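Local coordinates for protein tyrosine--tRNA ligase (Aeropyrum pernix, PDB 2CYA) that probably activates tyrosine with ATP to tyrosyl-adenylate and transfers it to the acceptor end of tRNA(Tyr), working as a homodimer, at residues A208-P220 with V237-F249. Numbering follows the deposited sequence.
With SO4 (sulfate ion), chain C.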
ATOM      1  N   ALA A 208       1.274 -23.986   1.782  1.00 25.48           N
ATOM      2  CA  ALA A 208       2.383 -23.501   0.971  1.00 27.41           C
ATOM      3  C   ALA A 208       3.201 -24.643   0.355  1.00 28.40           C
ATOM      4  O   ALA A 208       3.767 -25.465   1.086  1.00 29.10           O
ATOM      5  CB  ALA A 208       3.314 -22.608   1.834  1.00 25.88           C
ATOM      6  N   ILE A 209       3.289 -24.677  -0.977  1.00 26.96           N
ATOM      7  CA  ILE A 209       4.057 -25.723  -1.680  1.00 26.41           C
ATOM      8  C   ILE A 209       5.230 -25.092  -2.412  1.00 26.17           C
ATOM      9  O   ILE A 209       5.052 -24.348  -3.384  1.00 26.18           O
ATOM     10  CB  ILE A 209       3.177 -26.503  -2.703  1.00 26.74           C
ATOM     11  CG1 ILE A 209       2.060 -27.250  -1.971  1.00 26.31           C
ATOM     12  CG2 ILE A 209       4.044 -27.496  -3.494  1.00 26.89           C
ATOM     13  CD1 ILE A 209       0.991 -27.792  -2.864  1.00 25.53           C
ATOM     14  N   HIS A 210       6.433 -25.411  -1.951  1.00 26.05           N
ATOM     15  CA  HIS A 210       7.641 -24.836  -2.513  1.00 25.22           C
ATOM     16  C   HIS A 210       8.493 -25.756  -3.383  1.00 28.52           C
ATOM     17  O   HIS A 210       8.861 -26.867  -2.976  1.00 25.79           O
ATOM     18  CB  HIS A 210       8.477 -24.263  -1.362  1.00 26.16           C
ATOM     19  CG  HIS A 210       7.727 -23.262  -0.537  1.00 26.99           C
ATOM     20  ND1 HIS A 210       7.812 -23.204   0.835  1.00 27.86           N
ATOM     21  CD2 HIS A 210       6.836 -22.304  -0.898  1.00 26.64           C
ATOM     22  CE1 HIS A 210       7.006 -22.258   1.287  1.00 28.51           C
ATOM     23  NE2 HIS A 210       6.402 -21.694   0.253  1.00 24.94           N
ATOM     24  N   THR A 211       8.803 -25.255  -4.578  1.00 27.35           N
ATOM     25  CA  THR A 211       9.624 -25.947  -5.553  1.00 27.44           C
ATOM     26  C   THR A 211      11.085 -25.501  -5.415  1.00 28.90           C
ATOM     27  O   THR A 211      11.370 -24.401  -4.932  1.00 26.57           O
ATOM     28  CB  THR A 211       9.142 -25.641  -6.981  1.00 27.46           C
ATOM     29  OG1 THR A 211       9.090 -24.225  -7.179  1.00 26.76           O
ATOM     30  CG2 THR A 211       7.760 -26.229  -7.197  1.00 27.77           C
ATOM     31  N   PRO A 212      12.028 -26.361  -5.825  1.00 29.09           N
ATOM     32  CA  PRO A 212      13.458 -26.045  -5.740  1.00 32.15           C
ATOM     33  C   PRO A 212      13.895 -24.968  -6.738  1.00 34.12           C
ATOM     34  O   PRO A 212      13.334 -24.836  -7.819  1.00 32.48           O
ATOM     35  CB  PRO A 212      14.127 -27.400  -6.008  1.00 31.17           C
ATOM     36  CG  PRO A 212      13.169 -28.051  -6.965  1.00 28.95           C
ATOM     37  CD  PRO A 212      11.812 -27.722  -6.352  1.00 27.92           C
ATOM     38  N   ILE A 213      14.905 -24.204  -6.359  1.00 37.81           N
ATOM     39  CA  ILE A 213      15.427 -23.145  -7.207  1.00 41.80           C
ATOM     40  C   ILE A 213      16.784 -23.600  -7.720  1.00 44.65           C
ATOM     41  O   ILE A 213      17.740 -23.666  -6.943  1.00 46.56           O
ATOM     42  CB  ILE A 213      15.593 -21.832  -6.391  1.00 43.73           C
ATOM     43  CG1 ILE A 213      14.211 -21.297  -5.991  1.00 45.19           C
ATOM     44  CG2 ILE A 213      16.372 -20.787  -7.196  1.00 43.85           C
ATOM     45  CD1 ILE A 213      14.251 -20.170  -4.978  1.00 46.04           C
ATOM     46  N   ILE A 214      16.866 -23.923  -9.013  1.00 45.47           N
ATOM     47  CA  ILE A 214      18.120 -24.360  -9.627  1.00 45.94           C
ATOM     48  C   ILE A 214      19.221 -23.300  -9.473  1.00 46.67           C
ATOM     49  O   ILE A 214      19.005 -22.116  -9.745  1.00 46.28           O
ATOM     50  CB  ILE A 214      17.931 -24.667 -11.126  1.00 46.57           C
ATOM     51  CG1 ILE A 214      17.136 -25.964 -11.289  1.00 47.89           C
ATOM     52  CG2 ILE A 214      19.287 -24.772 -11.821  1.00 47.69           C
ATOM     53  CD1 ILE A 214      17.061 -26.458 -12.711  1.00 48.00           C
ATOM     54  N   SER A 215      20.402 -23.738  -9.044  1.00 46.34           N
ATOM     55  CA  SER A 215      21.536 -22.841  -8.835  1.00 47.73           C
ATOM     56  C   SER A 215      22.170 -22.300 -10.118  1.00 47.55           C
ATOM     57  O   SER A 215      21.930 -22.795 -11.216  1.00 46.50           O
ATOM     58  CB  SER A 215      22.622 -23.552  -8.020  1.00 47.83           C
ATOM     59  OG  SER A 215      22.105 -24.047  -6.796  1.00 53.33           O
ATOM     60  N   SER A 216      22.985 -21.268  -9.951  1.00 48.46           N
ATOM     61  CA  SER A 216      23.705 -20.651 -11.053  1.00 49.33           C
ATOM     62  C   SER A 216      24.698 -21.680 -11.582  1.00 49.72           C
ATOM     63  O   SER A 216      25.205 -22.501 -10.820  1.00 48.02           O
ATOM     64  CB  SER A 216      24.472 -19.423 -10.546  1.00 49.11           C
ATOM     65  OG  SER A 216      25.250 -18.840 -11.575  1.00 49.13           O
ATOM     66  N   LEU A 217      24.975 -21.645 -12.882  1.00 52.09           N
ATOM     67  CA  LEU A 217      25.933 -22.581 -13.460  1.00 55.27           C
ATOM     68  C   LEU A 217      27.363 -22.210 -13.041  1.00 57.76           C
ATOM     69  O   LEU A 217      28.264 -23.040 -13.101  1.00 58.03           O
ATOM     70  CB  LEU A 217      25.844 -22.578 -14.992  1.00 52.34           C
ATOM     71  CG  LEU A 217      24.527 -22.947 -15.678  1.00 51.26           C
ATOM     72  CD1 LEU A 217      24.638 -22.634 -17.159  1.00 51.05           C
ATOM     73  CD2 LEU A 217      24.198 -24.412 -15.459  1.00 49.18           C
ATOM     74  N   GLN A 218      27.559 -20.968 -12.606  1.00 62.80           N
ATOM     75  CA  GLN A 218      28.884 -20.492 -12.204  1.00 69.36           C
ATOM     76  C   GLN A 218      29.524 -21.266 -11.045  1.00 72.89           C
ATOM     77  O   GLN A 218      30.615 -21.828 -11.203  1.00 74.02           O
ATOM     78  CB  GLN A 218      28.834 -18.992 -11.873  1.00 70.70           C
ATOM     79  CG  GLN A 218      28.049 -18.619 -10.619  1.00 73.86           C
ATOM     80  CD  GLN A 218      27.764 -17.121 -10.534  1.00 76.18           C
ATOM     81  OE1 GLN A 218      28.643 -16.294 -10.791  1.00 77.50           O
ATOM     82  NE2 GLN A 218      26.532 -16.768 -10.165  1.00 76.43           N
ATOM     83  N   GLY A 219      28.866 -21.303  -9.888  1.00 75.39           N
ATOM     84  CA  GLY A 219      29.439 -22.032  -8.771  1.00 79.05           C
ATOM     85  C   GLY A 219      28.883 -21.690  -7.401  1.00 81.83           C
ATOM     86  O   GLY A 219      27.697 -21.913  -7.142  1.00 83.03           O
ATOM     87  N   PRO A 220      29.723 -21.149  -6.497  1.00 82.80           N
ATOM     88  CA  PRO A 220      29.329 -20.770  -5.134  1.00 83.30           C
ATOM     89  C   PRO A 220      28.022 -19.977  -5.070  1.00 83.63           C
ATOM     90  O   PRO A 220      28.006 -18.761  -5.267  1.00 83.74           O
ATOM     91  CB  PRO A 220      30.525 -19.956  -4.649  1.00 83.22           C
ATOM     92  CG  PRO A 220      31.676 -20.627  -5.346  1.00 83.40           C
ATOM     93  CD  PRO A 220      31.135 -20.802  -6.746  1.00 82.67           C
ATOM     94  N   VAL A 237      23.746 -18.822  -5.164  1.00 80.93           N
ATOM     95  CA  VAL A 237      23.297 -17.919  -6.216  1.00 80.48           C
ATOM     96  C   VAL A 237      22.299 -18.634  -7.128  1.00 80.43           C
ATOM     97  O   VAL A 237      22.604 -19.681  -7.701  1.00 80.41           O
ATOM     98  CB  VAL A 237      24.491 -17.415  -7.069  1.00 80.50           C
ATOM     99  CG1 VAL A 237      24.006 -16.413  -8.104  1.00 80.47           C
ATOM    100  CG2 VAL A 237      25.547 -16.787  -6.171  1.00 79.60           C
ATOM    101  N   LYS A 238      21.106 -18.058  -7.254  1.00 79.91           N
ATOM    102  CA  LYS A 238      20.043 -18.623  -8.084  1.00 79.24           C
ATOM    103  C   LYS A 238      20.313 -18.384  -9.568  1.00 78.77           C
ATOM    104  O   LYS A 238      21.097 -17.506  -9.933  1.00 79.09           O
ATOM    105  CB  LYS A 238      18.699 -17.983  -7.716  1.00 79.40           C
ATOM    106  CG  LYS A 238      18.403 -17.958  -6.219  1.00 80.15           C
ATOM    107  CD  LYS A 238      17.087 -17.247  -5.913  1.00 79.52           C
ATOM    108  CE  LYS A 238      16.846 -17.159  -4.411  1.00 78.95           C
ATOM    109  NZ  LYS A 238      16.874 -18.500  -3.754  1.00 78.83           N
ATOM    110  N   MET A 239      19.667 -19.173 -10.421  1.00 77.45           N
ATOM    111  CA  MET A 239      19.828 -19.008 -11.860  1.00 76.36           C
ATOM    112  C   MET A 239      18.915 -17.844 -12.257  1.00 76.55           C
ATOM    113  O   MET A 239      17.730 -17.835 -11.920  1.00 76.73           O
ATOM    114  CB  MET A 239      19.413 -20.288 -12.605  1.00 73.89           C
ATOM    115  CG  MET A 239      19.769 -20.274 -14.091  1.00 72.29           C
ATOM    116  SD  MET A 239      19.109 -21.649 -15.099  1.00 68.89           S
ATOM    117  CE  MET A 239      20.512 -22.757 -15.133  1.00 68.00           C
ATOM    118  N   SER A 240      19.465 -16.853 -12.947  1.00 77.04           N
ATOM    119  CA  SER A 240      18.673 -15.700 -13.364  1.00 77.75           C
ATOM    120  C   SER A 240      19.309 -15.011 -14.563  1.00 78.68           C
ATOM    121  O   SER A 240      20.426 -15.349 -14.960  1.00 79.34           O
ATOM    122  CB  SER A 240      18.525 -14.702 -12.205  1.00 77.68           C
ATOM    123  OG  SER A 240      19.773 -14.149 -11.821  1.00 77.04           O
ATOM    124  N   LYS A 241      18.598 -14.039 -15.129  1.00 79.50           N
ATOM    125  CA  LYS A 241      19.079 -13.298 -16.295  1.00 80.33           C
ATOM    126  C   LYS A 241      20.287 -12.376 -16.041  1.00 81.44           C
ATOM    127  O   LYS A 241      20.782 -11.735 -16.971  1.00 81.81           O
ATOM    128  CB  LYS A 241      17.929 -12.480 -16.901  1.00 79.67           C
ATOM    129  CG  LYS A 241      16.785 -13.318 -17.478  1.00 79.27           C
ATOM    130  CD  LYS A 241      15.862 -13.880 -16.408  1.00 78.08           C
ATOM    131  CE  LYS A 241      15.051 -12.768 -15.758  1.00 78.75           C
ATOM    132  NZ  LYS A 241      14.145 -13.270 -14.697  1.00 77.58           N
ATOM    133  N   SER A 242      20.761 -12.323 -14.794  1.00 81.85           N
ATOM    134  CA  SER A 242      21.907 -11.482 -14.413  1.00 81.50           C
ATOM    135  C   SER A 242      23.135 -11.701 -15.311  1.00 80.85           C
ATOM    136  O   SER A 242      23.524 -10.813 -16.073  1.00 81.85           O
ATOM    137  CB  SER A 242      22.293 -11.750 -12.951  1.00 81.81           C
ATOM    138  OG  SER A 242      21.189 -11.565 -12.077  1.00 82.15           O
ATOM    139  N   LYS A 243      23.749 -12.880 -15.195  1.00 79.29           N
ATOM    140  CA  LYS A 243      24.919 -13.247 -15.999  1.00 76.69           C
ATOM    141  C   LYS A 243      24.476 -14.329 -16.983  1.00 74.70           C
ATOM    142  O   LYS A 243      24.395 -15.510 -16.631  1.00 74.46           O
ATOM    143  CB  LYS A 243      26.040 -13.793 -15.108  1.00 77.14           C
ATOM    144  CG  LYS A 243      26.663 -12.778 -14.153  1.00 77.35           C
ATOM    145  CD  LYS A 243      27.687 -13.447 -13.240  1.00 77.02           C
ATOM    146  CE  LYS A 243      28.754 -14.181 -14.050  1.00 77.49           C
ATOM    147  NZ  LYS A 243      29.626 -15.035 -13.198  1.00 77.21           N
ATOM    148  N   PRO A 244      24.189 -13.933 -18.234  1.00 72.24           N
ATOM    149  CA  PRO A 244      23.743 -14.840 -19.294  1.00 69.21           C
ATOM    150  C   PRO A 244      24.377 -16.219 -19.287  1.00 66.10           C
ATOM    151  O   PRO A 244      23.680 -17.215 -19.436  1.00 64.95           O
ATOM    152  CB  PRO A 244      24.061 -14.064 -20.565  1.00 70.12           C
ATOM    153  CG  PRO A 244      23.797 -12.651 -20.146  1.00 71.88           C
ATOM    154  CD  PRO A 244      24.471 -12.593 -18.787  1.00 72.83           C
ATOM    155  N   GLU A 245      25.695 -16.275 -19.111  1.00 63.41           N
ATOM    156  CA  GLU A 245      26.414 -17.548 -19.115  1.00 60.70           C
ATOM    157  C   GLU A 245      26.125 -18.465 -17.931  1.00 59.42           C
ATOM    158  O   GLU A 245      26.479 -19.645 -17.965  1.00 60.34           O
ATOM    159  CB  GLU A 245      27.922 -17.302 -19.206  1.00 60.54           C
ATOM    160  CG  GLU A 245      28.379 -16.747 -20.544  1.00 58.83           C
ATOM    161  CD  GLU A 245      28.221 -17.748 -21.677  1.00 59.01           C
ATOM    162  OE1 GLU A 245      28.812 -18.849 -21.586  1.00 57.28           O
ATOM    163  OE2 GLU A 245      27.509 -17.430 -22.656  1.00 57.75           O
ATOM    164  N   THR A 246      25.498 -17.936 -16.885  1.00 56.40           N
ATOM    165  CA  THR A 246      25.186 -18.751 -15.715  1.00 54.44           C
ATOM    166  C   THR A 246      23.754 -19.270 -15.733  1.00 51.96           C
ATOM    167  O   THR A 246      23.309 -19.908 -14.775  1.00 50.93           O
ATOM    168  CB  THR A 246      25.369 -17.969 -14.414  1.00 54.98           C
ATOM    169  OG1 THR A 246      24.408 -16.901 -14.356  1.00 53.66           O
ATOM    170  CG2 THR A 246      26.787 -17.419 -14.335  1.00 56.94           C
ATOM    171  N   ALA A 247      23.033 -18.976 -16.815  1.00 48.14           N
ATOM    172  CA  ALA A 247      21.655 -19.418 -16.951  1.00 43.57           C
ATOM    173  C   ALA A 247      21.345 -19.865 -18.378  1.00 40.68           C
ATOM    174  O   ALA A 247      21.799 -19.259 -19.351  1.00 42.04           O
ATOM    175  CB  ALA A 247      20.714 -18.299 -16.542  1.00 43.85           C
ATOM    176  N   VAL A 248      20.561 -20.924 -18.502  1.00 35.37           N
ATOM    177  CA  VAL A 248      20.181 -21.420 -19.807  1.00 32.50           C
ATOM    178  C   VAL A 248      18.783 -20.897 -20.114  1.00 32.01           C
ATOM    179  O   VAL A 248      17.826 -21.224 -19.413  1.00 31.82           O
ATOM    180  CB  VAL A 248      20.188 -22.962 -19.829  1.00 31.27           C
ATOM    181  CG1 VAL A 248      19.797 -23.474 -21.212  1.00 29.14           C
ATOM    182  CG2 VAL A 248      21.580 -23.465 -19.444  1.00 32.24           C
ATOM    183  N   PHE A 249      18.661 -20.062 -21.140  1.00 29.73           N
ATOM    184  CA  PHE A 249      17.343 -19.527 -21.496  1.00 30.08           C
ATOM    185  C   PHE A 249      16.624 -20.473 -22.456  1.00 29.62           C
ATOM    186  O   PHE A 249      17.270 -21.249 -23.168  1.00 26.80           O
ATOM    187  CB  PHE A 249      17.473 -18.142 -22.132  1.00 30.94           C
ATOM    188  CG  PHE A 249      18.138 -17.141 -21.245  1.00 33.89           C
ATOM    189  CD1 PHE A 249      19.495 -16.886 -21.360  1.00 34.76           C
ATOM    190  CD2 PHE A 249      17.413 -16.488 -20.249  1.00 35.82           C
ATOM    191  CE1 PHE A 249      20.131 -15.992 -20.489  1.00 36.57           C
ATOM    192  CE2 PHE A 249      18.038 -15.594 -19.372  1.00 36.17           C
ATOM    193  CZ  PHE A 249      19.398 -15.346 -19.493  1.00 35.78           C
TER
HETATM  194  S   SO4 C1002      14.430 -15.086 -11.710  1.00108.85           S
HETATM  195  O1  SO4 C1002      14.893 -16.322 -10.936  1.00108.11           O
HETATM  196  O2  SO4 C1002      13.022 -14.749 -11.224  1.00108.18           O
HETATM  197  O3  SO4 C1002      15.271 -14.009 -11.325  1.00108.69           O
HETATM  198  O4  SO4 C1002      14.262 -15.535 -13.047  1.00107.97           O
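The KMSKS loop of this class I synthetase, Lys238 to Ser242, is tied at its root to the chain that leaves strand 207-211. Two backbone bonds set the tie around a single bridge between Ser215 and Lys238: Met239 N gives to Ile214 O, in the carbonyl plane at 3.1 Å, and Ser216 N gives to Val237 O at 2.8 Å. Past the motif the chain turns back through the 3-10 segment 244-246, and Leu217 N reaches Thr246 O in a nearly straight bond (168° at the hydrogen). Beside this seam Met239, with CG anti to the backbone N (chi1 -170°), runs alongside Ile214 and brings CE within 4.1 Å of Leu217 CD2; the other leucine methyl, CD1, rests on Val248 CG2. Ile213 lies against the stem of Lys238, CG2 meeting Lys238 CG at 3.6 Å. At the far end Gln218 lays CB on the CG2 methyl of Thr246, and its side chain crosses that of Lys243 at about a right angle. Lys243 NZ donates to Gln218 OE1 at 2.9 Å from above the carbonyl plane, while NE2 touches Val237 CG1 and makes a weak bond back to Ser216 OG. With Gln218 cut back to an alanine here, the Lys243 ammonium would probably lose this acceptor and the Val237 methyl its neighbour. Lys243 O takes both N and OG1 of Thr246, fixing that hydroxyl's rotation. Lys241 NZ holds a sulfate oxygen at 2.8 Å, and His49 and Trp52, inferred like Lys241 to bind ATP, grip the same ion. The position of the anion, probably from the crystallisation liquor, is consistent with a phosphate site of ATP, in the pocket that a KMSKS loop closes beside the Rossmann-type core of class I synthetases.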